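Local coordinates for protein angiotensin-converting enzyme (Anopheles gambiae, PDB 6S1Y) that probably cleaves peptides as a zinc-dependent metalloprotease of the angiotensin-converting enzyme family, holding a gamma-glutamyl peptide at its metal centre, at residues K271-T276 against I418-R423; D277-Q282 against T345-R350; Q282-I287 against V404-D409. All coordinates share one frame; numbering follows the deposited sequence.

Interaction 1 of 3, residues K271-T276 against I418-R423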
ATOM      1  N   LYS A 271      10.208  -3.359  28.358  1.00 43.75           N
ATOM      2  CA  LYS A 271      10.736  -3.788  27.077  1.00 45.35           C
ATOM      3  C   LYS A 271       9.956  -3.164  25.930  1.00 46.00           C
ATOM      4  O   LYS A 271       8.723  -3.170  25.911  1.00 44.74           O
ATOM      5  CB  LYS A 271      10.697  -5.314  26.966  1.00 48.84           C
ATOM      6  CG  LYS A 271      11.437  -5.832  25.772  1.00 50.10           C
ATOM      7  CD  LYS A 271      12.931  -5.774  26.025  1.00 55.33           C
ATOM      8  CE  LYS A 271      13.722  -6.091  24.767  1.00 55.91           C
ATOM      9  NZ  LYS A 271      15.165  -5.995  25.019  1.00 58.72           N
ATOM     10  N   LEU A 272      10.700  -2.627  24.972  1.00 46.13           N
ATOM     11  CA  LEU A 272      10.183  -2.078  23.730  1.00 46.17           C
ATOM     12  C   LEU A 272      10.596  -2.978  22.562  1.00 47.72           C
ATOM     13  O   LEU A 272      11.479  -3.830  22.682  1.00 48.24           O
ATOM     14  CB  LEU A 272      10.701  -0.652  23.534  1.00 43.79           C
ATOM     15  CG  LEU A 272      10.346   0.282  24.690  1.00 44.49           C
ATOM     16  CD1 LEU A 272      10.846   1.684  24.425  1.00 46.80           C
ATOM     17  CD2 LEU A 272       8.840   0.333  24.932  1.00 43.56           C
ATOM     18  N   LEU A 273       9.937  -2.792  21.428  1.00 46.65           N
ATOM     19  CA  LEU A 273      10.017  -3.744  20.330  1.00 47.79           C
ATOM     20  C   LEU A 273      10.484  -3.112  19.023  1.00 49.01           C
ATOM     21  O   LEU A 273      10.012  -3.505  17.953  1.00 51.60           O
ATOM     22  CB  LEU A 273       8.660  -4.415  20.125  1.00 48.86           C
ATOM     23  CG  LEU A 273       8.183  -5.238  21.318  1.00 49.74           C
ATOM     24  CD1 LEU A 273       6.689  -5.455  21.175  1.00 50.51           C
ATOM     25  CD2 LEU A 273       8.924  -6.554  21.407  1.00 53.31           C
ATOM     26  N   ASP A 274      11.376  -2.128  19.087  1.00 47.48           N
ATOM     27  CA  ASP A 274      12.072  -1.636  17.903  1.00 50.55           C
ATOM     28  C   ASP A 274      13.447  -2.316  17.838  1.00 50.76           C
ATOM     29  O   ASP A 274      14.316  -2.064  18.678  1.00 48.30           O
ATOM     30  CB  ASP A 274      12.221  -0.117  17.920  1.00 49.78           C
ATOM     31  CG  ASP A 274      12.778   0.426  16.611  1.00 51.41           C
ATOM     32  OD1 ASP A 274      13.129  -0.397  15.734  1.00 49.20           O
ATOM     33  OD2 ASP A 274      12.851   1.674  16.458  1.00 52.99           O
ATOM     34  N   VAL A 275      13.635  -3.158  16.830  1.00 51.91           N
ATOM     35  CA  VAL A 275      14.822  -3.971  16.678  1.00 48.84           C
ATOM     36  C   VAL A 275      15.855  -3.300  15.770  1.00 50.91           C
ATOM     37  O   VAL A 275      16.794  -3.955  15.314  1.00 52.04           O
ATOM     38  CB  VAL A 275      14.493  -5.377  16.183  1.00 49.83           C
ATOM     39  CG1 VAL A 275      13.450  -6.000  17.044  1.00 51.67           C
ATOM     40  CG2 VAL A 275      14.026  -5.337  14.721  1.00 51.59           C
ATOM     41  N   THR A 276      15.681  -2.012  15.481  1.00 47.74           N
ATOM     42  CA  THR A 276      16.596  -1.338  14.581  1.00 49.84           C
ATOM     43  C   THR A 276      18.022  -1.382  15.111  1.00 51.98           C
ATOM     44  O   THR A 276      18.960  -1.698  14.366  1.00 50.86           O
ATOM     45  CB  THR A 276      16.175   0.112  14.353  1.00 48.70           C
ATOM     46  OG1 THR A 276      14.937   0.138  13.628  1.00 48.04           O
ATOM     47  CG2 THR A 276      17.251   0.854  13.558  1.00 46.70           C
ATOM     48  N   ILE A 418       1.172  -4.549  26.628  1.00 38.82           N
ATOM     49  CA  ILE A 418       0.540  -3.303  26.193  1.00 40.79           C
ATOM     50  C   ILE A 418       1.461  -2.542  25.231  1.00 39.20           C
ATOM     51  O   ILE A 418       1.030  -2.101  24.162  1.00 39.24           O
ATOM     52  CB  ILE A 418       0.150  -2.447  27.417  1.00 39.35           C
ATOM     53  CG1 ILE A 418      -0.843  -3.198  28.330  1.00 40.70           C
ATOM     54  CG2 ILE A 418      -0.463  -1.137  26.991  1.00 40.38           C
ATOM     55  CD1 ILE A 418      -2.150  -3.573  27.668  1.00 43.54           C
ATOM     56  N   ASN A 419       2.750  -2.392  25.582  1.00 36.96           N
ATOM     57  CA  ASN A 419       3.686  -1.758  24.658  1.00 39.34           C
ATOM     58  C   ASN A 419       3.624  -2.416  23.282  1.00 39.65           C
ATOM     59  O   ASN A 419       3.708  -1.734  22.248  1.00 39.98           O
ATOM     60  CB  ASN A 419       5.132  -1.830  25.154  1.00 37.95           C
ATOM     61  CG  ASN A 419       5.439  -0.838  26.253  1.00 39.19           C
ATOM     62  OD1 ASN A 419       4.719   0.146  26.441  1.00 37.68           O
ATOM     63  ND2 ASN A 419       6.522  -1.083  26.989  1.00 38.39           N
ATOM     64  N   GLN A 420       3.498  -3.743  23.257  1.00 39.89           N
ATOM     65  CA  GLN A 420       3.424  -4.489  22.006  1.00 41.12           C
ATOM     66  C   GLN A 420       2.130  -4.194  21.260  1.00 40.43           C
ATOM     67  O   GLN A 420       2.153  -3.846  20.073  1.00 41.84           O
ATOM     68  CB  GLN A 420       3.548  -5.987  22.308  1.00 44.82           C
ATOM     69  CG  GLN A 420       3.387  -6.902  21.096  1.00 47.26           C
ATOM     70  CD  GLN A 420       3.175  -8.362  21.483  1.00 52.85           C
ATOM     71  OE1 GLN A 420       3.372  -8.764  22.641  1.00 51.86           O
ATOM     72  NE2 GLN A 420       2.762  -9.165  20.512  1.00 55.74           N
ATOM     73  N   PHE A 421       0.987  -4.331  21.939  1.00 39.39           N
ATOM     74  CA  PHE A 421      -0.298  -4.015  21.311  1.00 39.18           C
ATOM     75  C   PHE A 421      -0.327  -2.569  20.816  1.00 37.93           C
ATOM     76  O   PHE A 421      -0.891  -2.262  19.754  1.00 37.05           O
ATOM     77  CB  PHE A 421      -1.450  -4.230  22.305  1.00 40.18           C
ATOM     78  CG  PHE A 421      -1.559  -5.629  22.861  1.00 41.77           C
ATOM     79  CD1 PHE A 421      -1.047  -6.730  22.179  1.00 46.65           C
ATOM     80  CD2 PHE A 421      -2.174  -5.840  24.086  1.00 44.05           C
ATOM     81  CE1 PHE A 421      -1.143  -8.035  22.728  1.00 48.28           C
ATOM     82  CE2 PHE A 421      -2.287  -7.130  24.640  1.00 45.66           C
ATOM     83  CZ  PHE A 421      -1.778  -8.226  23.958  1.00 47.17           C
ATOM     84  N   TYR A 422       0.239  -1.657  21.604  1.00 38.46           N
ATOM     85  CA  TYR A 422       0.258  -0.249  21.237  1.00 37.67           C
ATOM     86  C   TYR A 422       1.034  -0.039  19.951  1.00 35.90           C
ATOM     87  O   TYR A 422       0.527   0.560  18.997  1.00 35.55           O
ATOM     88  CB  TYR A 422       0.870   0.562  22.369  1.00 36.44           C
ATOM     89  CG  TYR A 422       0.946   2.024  22.100  1.00 36.62           C
ATOM     90  CD1 TYR A 422      -0.220   2.817  22.119  1.00 37.33           C
ATOM     91  CD2 TYR A 422       2.164   2.642  21.814  1.00 35.09           C
ATOM     92  CE1 TYR A 422      -0.163   4.179  21.867  1.00 35.45           C
ATOM     93  CE2 TYR A 422       2.235   4.012  21.582  1.00 35.61           C
ATOM     94  CZ  TYR A 422       1.063   4.772  21.602  1.00 36.30           C
ATOM     95  OH  TYR A 422       1.102   6.116  21.361  1.00 36.50           O
ATOM     96  N   ARG A 423       2.270  -0.527  19.904  1.00 38.15           N
ATOM     97  CA  ARG A 423       3.045  -0.421  18.681  1.00 37.93           C
ATOM     98  C   ARG A 423       2.246  -0.935  17.490  1.00 37.35           C
ATOM     99  O   ARG A 423       2.179  -0.273  16.445  1.00 34.98           O
ATOM    100  CB  ARG A 423       4.362  -1.194  18.809  1.00 36.80           C
ATOM    101  CG  ARG A 423       5.140  -1.240  17.473  1.00 39.37           C
ATOM    102  CD  ARG A 423       6.551  -1.787  17.614  1.00 40.27           C
ATOM    103  NE  ARG A 423       7.432  -0.787  18.206  1.00 42.51           N
ATOM    104  CZ  ARG A 423       8.022   0.189  17.518  1.00 41.80           C
ATOM    105  NH1 ARG A 423       7.850   0.285  16.208  1.00 39.01           N
ATOM    106  NH2 ARG A 423       8.796   1.063  18.149  1.00 43.70           N
TER
HETATM  107  O   HOH W   1       7.850  -0.582  21.062  1.00 43.16           O
HETATM  108  O   HOH W   2       9.927   2.261  15.329  1.00 44.62           O
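L273 and R423 meet where the chain leading into helix 276-281 lies against helix 414-429 in the mostly helical fold of this zinc metallopeptidase. L273 has the largest buried surface. Its CB is directed at the helix, and its branch CD1 rests on Q420, 3.4 Å from Q420 CB. Leucine suits this place because one methyl can sit against a helix backbone while the other, CD2, packs on L407.

R423 lays one face of its guanidinium against L273 O and D274 N, with NE 3.8 Å from L273 O. CB points to the loop, CG lies anti to the backbone N (chi1 174°), and the bend at chi3 turns NE into the contact. D274 OD2 is 4.4 Å from R423 NH2, but no N-H points at the oxygen, so the direct attraction is probably electrostatic; water 2 links R423 NH1 to OD2, weakly on the carboxylate side. Arginine's length and several N-H groups let it serve water 1, water 2 and its salt-bridge partner D262 at once.

N419, whose short amide can donate to a backbone carbonyl close to the helix, bonds from ND2 to K271 O at 3.2 Å and also to F267 O, while OD1 pairs with T265. D274 OD1 accepts from T276 N, an Asx turn, and also from T276 OG1. Water 1 accepts from L273 N at 3.1 Å and R423 NE at 2.9 Å.

Interaction 2 of 3, residues D277-Q282 against T345-R350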
ATOM      1  N   ASP A 277      18.212  -1.051  16.391  1.00 51.05           N
ATOM      2  CA  ASP A 277      19.564  -0.991  16.932  1.00 53.50           C
ATOM      3  C   ASP A 277      20.249  -2.357  16.905  1.00 54.25           C
ATOM      4  O   ASP A 277      21.468  -2.435  16.720  1.00 54.20           O
ATOM      5  CB  ASP A 277      19.547  -0.443  18.361  1.00 55.39           C
ATOM      6  CG  ASP A 277      19.143   1.019  18.420  1.00 62.43           C
ATOM      7  OD1 ASP A 277      19.020   1.662  17.351  1.00 59.84           O
ATOM      8  OD2 ASP A 277      18.931   1.528  19.545  1.00 69.36           O
ATOM      9  N   GLU A 278      19.498  -3.443  17.094  1.00 55.39           N
ATOM     10  CA  GLU A 278      20.095  -4.772  17.000  1.00 54.77           C
ATOM     11  C   GLU A 278      20.404  -5.134  15.557  1.00 54.81           C
ATOM     12  O   GLU A 278      21.399  -5.815  15.286  1.00 55.24           O
ATOM     13  CB  GLU A 278      19.170  -5.817  17.607  1.00 56.48           C
ATOM     14  CG  GLU A 278      19.209  -5.840  19.106  1.00 61.78           C
ATOM     15  CD  GLU A 278      20.558  -6.314  19.623  1.00 66.26           C
ATOM     16  OE1 GLU A 278      21.145  -7.221  18.989  1.00 66.29           O
ATOM     17  OE2 GLU A 278      21.034  -5.774  20.646  1.00 68.87           O
ATOM     18  N   MET A 279      19.550  -4.709  14.613  1.00 52.46           N
ATOM     19  CA  MET A 279      19.852  -4.937  13.203  1.00 53.02           C
ATOM     20  C   MET A 279      21.173  -4.275  12.833  1.00 51.90           C
ATOM     21  O   MET A 279      22.046  -4.893  12.213  1.00 52.15           O
ATOM     22  CB  MET A 279      18.736  -4.395  12.305  1.00 50.54           C
ATOM     23  CG  MET A 279      17.429  -5.150  12.315  1.00 49.49           C
ATOM     24  SD  MET A 279      16.180  -4.165  11.396  1.00 49.40           S
ATOM     25  CE  MET A 279      16.532  -4.600   9.689  1.00 49.49           C
ATOM     26  N   ILE A 280      21.325  -3.005  13.198  1.00 52.76           N
ATOM     27  CA  ILE A 280      22.561  -2.287  12.915  1.00 54.44           C
ATOM     28  C   ILE A 280      23.733  -2.974  13.595  1.00 55.41           C
ATOM     29  O   ILE A 280      24.772  -3.236  12.977  1.00 58.24           O
ATOM     30  CB  ILE A 280      22.428  -0.820  13.365  1.00 53.94           C
ATOM     31  CG1 ILE A 280      21.479  -0.084  12.421  1.00 53.59           C
ATOM     32  CG2 ILE A 280      23.781  -0.144  13.437  1.00 53.91           C
ATOM     33  CD1 ILE A 280      21.000   1.249  12.960  1.00 53.54           C
ATOM     34  N   ARG A 281      23.580  -3.268  14.888  1.00 55.33           N
ATOM     35  CA  ARG A 281      24.660  -3.826  15.694  1.00 55.64           C
ATOM     36  C   ARG A 281      25.088  -5.200  15.196  1.00 57.98           C
ATOM     37  O   ARG A 281      26.256  -5.579  15.354  1.00 58.33           O
ATOM     38  CB  ARG A 281      24.188  -3.893  17.150  1.00 59.00           C
ATOM     39  CG  ARG A 281      25.242  -4.253  18.155  1.00 67.23           C
ATOM     40  CD  ARG A 281      24.617  -4.546  19.520  1.00 72.94           C
ATOM     41  NE  ARG A 281      23.899  -5.820  19.519  1.00 76.88           N
ATOM     42  CZ  ARG A 281      24.487  -7.016  19.553  1.00 78.30           C
ATOM     43  NH1 ARG A 281      25.810  -7.115  19.587  1.00 79.60           N
ATOM     44  NH2 ARG A 281      23.749  -8.120  19.543  1.00 76.53           N
ATOM     45  N   GLN A 282      24.167  -5.969  14.610  1.00 55.32           N
ATOM     46  CA  GLN A 282      24.499  -7.257  14.026  1.00 51.05           C
ATOM     47  C   GLN A 282      24.965  -7.134  12.568  1.00 53.26           C
ATOM     48  O   GLN A 282      25.008  -8.142  11.846  1.00 52.01           O
ATOM     49  CB  GLN A 282      23.300  -8.206  14.147  1.00 51.44           C
ATOM     50  CG  GLN A 282      23.174  -8.843  15.539  1.00 51.28           C
ATOM     51  CD  GLN A 282      21.880  -9.609  15.764  1.00 53.69           C
ATOM     52  OE1 GLN A 282      21.461 -10.423  14.928  1.00 52.61           O
ATOM     53  NE2 GLN A 282      21.233  -9.350  16.910  1.00 55.61           N
ATOM     54  N   THR A 345      16.398   0.540  -0.055  1.00 45.82           N
ATOM     55  CA  THR A 345      16.417  -0.053   1.273  1.00 45.92           C
ATOM     56  C   THR A 345      17.387   0.623   2.230  1.00 46.98           C
ATOM     57  O   THR A 345      18.532   0.926   1.887  1.00 46.45           O
ATOM     58  CB  THR A 345      16.790  -1.536   1.154  1.00 44.29           C
ATOM     59  OG1 THR A 345      16.046  -2.130   0.081  1.00 43.53           O
ATOM     60  CG2 THR A 345      16.471  -2.282   2.450  1.00 47.07           C
ATOM     61  N   ARG A 346      16.926   0.806   3.464  1.00 49.28           N
ATOM     62  CA  ARG A 346      17.744   1.251   4.585  1.00 48.52           C
ATOM     63  C   ARG A 346      17.628   0.228   5.708  1.00 47.11           C
ATOM     64  O   ARG A 346      16.712  -0.589   5.733  1.00 47.90           O
ATOM     65  CB  ARG A 346      17.308   2.634   5.060  1.00 49.30           C
ATOM     66  CG  ARG A 346      17.399   3.682   3.942  1.00 50.11           C
ATOM     67  CD  ARG A 346      18.822   4.166   3.783  1.00 47.13           C
ATOM     68  NE  ARG A 346      19.155   5.087   4.865  1.00 51.36           N
ATOM     69  CZ  ARG A 346      20.345   5.658   5.037  1.00 51.81           C
ATOM     70  NH1 ARG A 346      21.336   5.393   4.202  1.00 50.70           N
ATOM     71  NH2 ARG A 346      20.539   6.479   6.062  1.00 51.00           N
ATOM     72  N   VAL A 347      18.591   0.246   6.623  1.00 46.73           N
ATOM     73  CA  VAL A 347      18.701  -0.799   7.641  1.00 48.65           C
ATOM     74  C   VAL A 347      17.950  -0.288   8.869  1.00 49.65           C
ATOM     75  O   VAL A 347      18.519   0.381   9.744  1.00 48.15           O
ATOM     76  CB  VAL A 347      20.158  -1.147   7.957  1.00 49.89           C
ATOM     77  CG1 VAL A 347      20.220  -2.162   9.089  1.00 49.50           C
ATOM     78  CG2 VAL A 347      20.872  -1.724   6.730  1.00 48.54           C
ATOM     79  N   ASN A 348      16.653  -0.602   8.928  1.00 46.89           N
ATOM     80  CA  ASN A 348      15.845  -0.366  10.120  1.00 47.46           C
ATOM     81  C   ASN A 348      14.632  -1.284  10.059  1.00 46.34           C
ATOM     82  O   ASN A 348      14.368  -1.939   9.046  1.00 44.35           O
ATOM     83  CB  ASN A 348      15.429   1.110  10.253  1.00 46.38           C
ATOM     84  CG  ASN A 348      14.619   1.598   9.066  1.00 47.57           C
ATOM     85  OD1 ASN A 348      13.513   1.119   8.815  1.00 45.40           O
ATOM     86  ND2 ASN A 348      15.165   2.549   8.332  1.00 48.55           N
ATOM     87  N   MET A 349      13.882  -1.311  11.164  1.00 46.64           N
ATOM     88  CA  MET A 349      12.772  -2.255  11.281  1.00 47.62           C
ATOM     89  C   MET A 349      11.643  -1.924  10.314  1.00 45.82           C
ATOM     90  O   MET A 349      11.091  -2.820   9.666  1.00 45.37           O
ATOM     91  CB  MET A 349      12.246  -2.266  12.721  1.00 48.85           C
ATOM     92  CG  MET A 349      11.154  -3.293  12.957  1.00 49.73           C
ATOM     93  SD  MET A 349      10.661  -3.464  14.700  1.00 50.39           S
ATOM     94  CE  MET A 349       9.787  -1.930  14.965  1.00 49.11           C
ATOM     95  N   ARG A 350      11.271  -0.644  10.215  1.00 47.46           N
ATOM     96  CA  ARG A 350      10.255  -0.225   9.249  1.00 47.73           C
ATOM     97  C   ARG A 350      10.557  -0.800   7.864  1.00 46.24           C
ATOM     98  O   ARG A 350       9.717  -1.474   7.257  1.00 45.52           O
ATOM     99  CB  ARG A 350      10.206   1.306   9.224  1.00 48.48           C
ATOM    100  CG  ARG A 350       9.081   1.937   8.415  1.00 51.47           C
ATOM    101  CD  ARG A 350       9.107   3.457   8.588  1.00 51.27           C
ATOM    102  NE  ARG A 350      10.305   4.065   7.997  1.00 57.33           N
ATOM    103  CZ  ARG A 350      11.403   4.415   8.667  1.00 58.61           C
ATOM    104  NH1 ARG A 350      12.425   4.958   8.006  1.00 54.77           N
ATOM    105  NH2 ARG A 350      11.498   4.231   9.996  1.00 57.93           N
TER
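On the short helix that sets M279 and I280 against V347, the carboxylate oxygen OE1 of E278 is gripped by R281 and Q282. R281 NH2 approaches at 2.8 Å in the plane of its guanidinium and meets the syn lone pair of E278 OE1, forming a salt bridge. Q282 NE2 comes nearly along the C-O axis of E278 OE1 at 3.0 Å. A glutamate one turn back can thus tie down both residues at the end of the helix.

The contact itself is apolar. V347 CG1, placed anti to the backbone N (chi1 176°), fits between the neighbouring side chains of the helix, 4.1 Å from I280 CG1 and 4.2 Å from M279 CB. Valine suits the place because its compact branch can touch both together. M279, long and flexible, goes farther: SD lies 3.5 Å from N348 C, and the bend at chi3 (82°) brings CE to 3.5 Å from N348 O. Its thioether therefore lies against the peptide joining N348 to M349, and F352 also packs on it.

V347 is the centre of an inverse gamma turn, which N348 follows as the N-cap of helix 349-368. The asparagine directs CB away from M279 and caps E351 N through OD1, the usual role of asparagine at a helix start. Here the capped helix is the HExxH helix, which carries H357 and H361 to the zinc.

Interaction 3 of 3, residues Q282-I287 against V404-D409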
ATOM      1  N   GLN A 282      24.167  -5.969  14.610  1.00 55.32           N
ATOM      2  CA  GLN A 282      24.499  -7.257  14.026  1.00 51.05           C
ATOM      3  C   GLN A 282      24.965  -7.134  12.568  1.00 53.26           C
ATOM      4  O   GLN A 282      25.008  -8.142  11.846  1.00 52.01           O
ATOM      5  CB  GLN A 282      23.300  -8.206  14.147  1.00 51.44           C
ATOM      6  CG  GLN A 282      23.174  -8.843  15.539  1.00 51.28           C
ATOM      7  CD  GLN A 282      21.880  -9.609  15.764  1.00 53.69           C
ATOM      8  OE1 GLN A 282      21.461 -10.423  14.928  1.00 52.61           O
ATOM      9  NE2 GLN A 282      21.233  -9.350  16.910  1.00 55.61           N
ATOM     10  N   GLY A 283      25.327  -5.930  12.128  1.00 51.66           N
ATOM     11  CA  GLY A 283      25.821  -5.742  10.770  1.00 52.94           C
ATOM     12  C   GLY A 283      24.859  -6.143   9.670  1.00 51.21           C
ATOM     13  O   GLY A 283      25.282  -6.658   8.628  1.00 52.08           O
ATOM     14  N   TYR A 284      23.569  -5.909   9.870  1.00 51.84           N
ATOM     15  CA  TYR A 284      22.602  -6.159   8.816  1.00 50.28           C
ATOM     16  C   TYR A 284      22.844  -5.251   7.621  1.00 46.81           C
ATOM     17  O   TYR A 284      23.224  -4.086   7.756  1.00 47.14           O
ATOM     18  CB  TYR A 284      21.181  -5.925   9.319  1.00 50.02           C
ATOM     19  CG  TYR A 284      20.499  -7.126   9.891  1.00 49.84           C
ATOM     20  CD1 TYR A 284      20.904  -7.667  11.096  1.00 52.68           C
ATOM     21  CD2 TYR A 284      19.418  -7.692   9.253  1.00 52.48           C
ATOM     22  CE1 TYR A 284      20.267  -8.753  11.634  1.00 51.71           C
ATOM     23  CE2 TYR A 284      18.765  -8.778   9.787  1.00 53.47           C
ATOM     24  CZ  TYR A 284      19.199  -9.307  10.976  1.00 53.04           C
ATOM     25  OH  TYR A 284      18.549 -10.396  11.506  1.00 53.70           O
ATOM     26  N   THR A 285      22.569  -5.786   6.449  1.00 46.22           N
ATOM     27  CA  THR A 285      22.635  -5.068   5.184  1.00 47.63           C
ATOM     28  C   THR A 285      21.310  -5.258   4.482  1.00 47.51           C
ATOM     29  O   THR A 285      20.507  -6.119   4.853  1.00 49.26           O
ATOM     30  CB  THR A 285      23.758  -5.625   4.288  1.00 48.39           C
ATOM     31  OG1 THR A 285      23.455  -7.000   4.010  1.00 47.91           O
ATOM     32  CG2 THR A 285      25.128  -5.500   4.953  1.00 45.26           C
ATOM     33  N   PRO A 286      21.052  -4.483   3.437  1.00 48.84           N
ATOM     34  CA  PRO A 286      19.851  -4.737   2.628  1.00 47.56           C
ATOM     35  C   PRO A 286      19.758  -6.162   2.110  1.00 50.04           C
ATOM     36  O   PRO A 286      18.682  -6.777   2.178  1.00 48.40           O
ATOM     37  CB  PRO A 286      19.995  -3.713   1.500  1.00 49.59           C
ATOM     38  CG  PRO A 286      20.708  -2.561   2.174  1.00 51.40           C
ATOM     39  CD  PRO A 286      21.690  -3.193   3.115  1.00 47.58           C
ATOM     40  N   ILE A 287      20.858  -6.721   1.600  1.00 50.62           N
ATOM     41  CA  ILE A 287      20.794  -8.064   1.029  1.00 51.09           C
ATOM     42  C   ILE A 287      20.472  -9.084   2.113  1.00 48.34           C
ATOM     43  O   ILE A 287      19.649  -9.983   1.908  1.00 45.27           O
ATOM     44  CB  ILE A 287      22.107  -8.405   0.294  1.00 51.98           C
ATOM     45  CG1 ILE A 287      21.970  -8.060  -1.190  1.00 53.52           C
ATOM     46  CG2 ILE A 287      22.460  -9.859   0.449  1.00 49.11           C
ATOM     47  CD1 ILE A 287      23.309  -7.964  -1.913  1.00 58.12           C
ATOM     48  N   VAL A 404      14.976 -15.322  15.687  1.00 51.60           N
ATOM     49  CA  VAL A 404      16.010 -14.840  14.773  1.00 50.19           C
ATOM     50  C   VAL A 404      17.017 -13.962  15.472  1.00 51.12           C
ATOM     51  O   VAL A 404      17.908 -13.392  14.815  1.00 52.76           O
ATOM     52  CB  VAL A 404      15.383 -14.080  13.584  1.00 53.78           C
ATOM     53  CG1 VAL A 404      14.345 -14.942  12.895  1.00 55.01           C
ATOM     54  CG2 VAL A 404      14.746 -12.756  14.051  1.00 54.24           C
ATOM     55  N   GLY A 405      16.919 -13.814  16.782  1.00 51.42           N
ATOM     56  CA  GLY A 405      17.957 -13.143  17.520  1.00 49.69           C
ATOM     57  C   GLY A 405      17.908 -11.638  17.497  1.00 51.76           C
ATOM     58  O   GLY A 405      18.878 -11.004  17.931  1.00 51.36           O
ATOM     59  N   LEU A 406      16.815 -11.037  17.016  1.00 50.69           N
ATOM     60  CA  LEU A 406      16.753  -9.587  16.941  1.00 50.61           C
ATOM     61  C   LEU A 406      16.218  -8.957  18.211  1.00 52.67           C
ATOM     62  O   LEU A 406      16.298  -7.737  18.362  1.00 54.76           O
ATOM     63  CB  LEU A 406      15.889  -9.141  15.774  1.00 49.30           C
ATOM     64  CG  LEU A 406      16.579  -9.222  14.425  1.00 51.05           C
ATOM     65  CD1 LEU A 406      15.575  -9.086  13.313  1.00 53.03           C
ATOM     66  CD2 LEU A 406      17.663  -8.167  14.294  1.00 53.18           C
ATOM     67  N   LEU A 407      15.681  -9.760  19.120  1.00 53.25           N
ATOM     68  CA  LEU A 407      15.125  -9.278  20.377  1.00 55.75           C
ATOM     69  C   LEU A 407      15.757 -10.081  21.500  1.00 57.70           C
ATOM     70  O   LEU A 407      15.638 -11.309  21.533  1.00 57.09           O
ATOM     71  CB  LEU A 407      13.604  -9.413  20.375  1.00 54.50           C
ATOM     72  CG  LEU A 407      12.801  -8.692  21.453  1.00 55.95           C
ATOM     73  CD1 LEU A 407      13.020  -7.199  21.423  1.00 52.02           C
ATOM     74  CD2 LEU A 407      11.329  -9.044  21.256  1.00 55.30           C
ATOM     75  N   LYS A 408      16.468  -9.401  22.392  1.00 61.59           N
ATOM     76  CA  LYS A 408      17.064 -10.068  23.539  1.00 61.54           C
ATOM     77  C   LYS A 408      15.968 -10.518  24.500  1.00 62.85           C
ATOM     78  O   LYS A 408      14.862  -9.971  24.527  1.00 62.54           O
ATOM     79  CB  LYS A 408      18.044  -9.136  24.250  1.00 66.25           C
ATOM     80  CG  LYS A 408      19.134  -8.562  23.334  1.00 68.33           C
ATOM     81  CD  LYS A 408      20.022  -9.667  22.769  1.00 69.52           C
ATOM     82  CE  LYS A 408      20.261  -9.491  21.269  1.00 70.17           C
ATOM     83  NZ  LYS A 408      20.836 -10.730  20.630  1.00 69.26           N
ATOM     84  N   ASP A 409      16.282 -11.533  25.296  1.00 64.64           N
ATOM     85  CA  ASP A 409      15.270 -12.069  26.190  1.00 65.20           C
ATOM     86  C   ASP A 409      14.937 -11.045  27.274  1.00 62.79           C
ATOM     87  O   ASP A 409      15.717 -10.141  27.580  1.00 61.13           O
ATOM     88  CB  ASP A 409      15.726 -13.384  26.816  1.00 68.29           C
ATOM     89  CG  ASP A 409      14.564 -14.338  27.061  1.00 73.13           C
ATOM     90  OD1 ASP A 409      13.401 -13.874  27.075  1.00 71.54           O
ATOM     91  OD2 ASP A 409      14.804 -15.554  27.231  1.00 79.83           O
TER
HETATM   92  O   HOH W   3      19.462 -11.497  14.104  1.00 53.43           O
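Q282 begins the contact by donating from NE2 to G405 O at 3.1 Å. The bond is nearly straight (166° at the hydrogen) and runs in the plane of the amide, although the donor stands above the carbonyl plane of G405. CB points to the other loop, and the chain, extended beyond CG, brings the amide across. Glutamine has the length for this, and its amide nitrogen has two hydrogens, enough to serve E278 as well as G405. K408 reaches toward it tip to tip, NZ 4.0 Å from Q282 NE2, and also makes a weak bond to G405 O.

G283 follows with positive phi, a conformation that favours glycine. It is the C-prime residue of a Schellman motif: Y284 N returns to M279 O and G283 N to I280 O, ending helix 276-281. G405, likewise with positive phi, occupies the same place after helix 398-403, so the contact joins two Schellman helix ends.

Y284 comes next. Its CB points toward the other loop, and the hydroxyl end of the ring meets L406 tip to tip: L406 CD2 lies 3.7 Å from Y284 OH and 3.8 Å from Y284 CE1, approaching the ring obliquely. A tyrosine combines an apolar ring for L406, M279 and M289 with a hydroxyl, which lies 3.0 Å from water 3; the same water donates to V404 O at 2.6 Å.

T285, at the N-cap of helix 286-299, caps K288 N through OG1.

Overall arrangement
The three contacts form a continuous patch on one side of the chain. Interactions 2 and 3 share Q282 and have centres about 7 Å apart; the centre of interaction 1 is about 15 and 16 Å from those of interactions 2 and 3, and along the chain its closed loop encloses both. T276 OG1 of interaction 1 is 3.0 Å from M349 N of interaction 2, a probable hydrogen bond at the start of the helix that carries H357 and H361. V275 CG1 packs 3.6 Å from L406 O, linking interactions 1 and 3. In interaction 2 the N348 side chain is about 12 Å from the bound gamma-glutamyl peptide, near the pocket but not lining it.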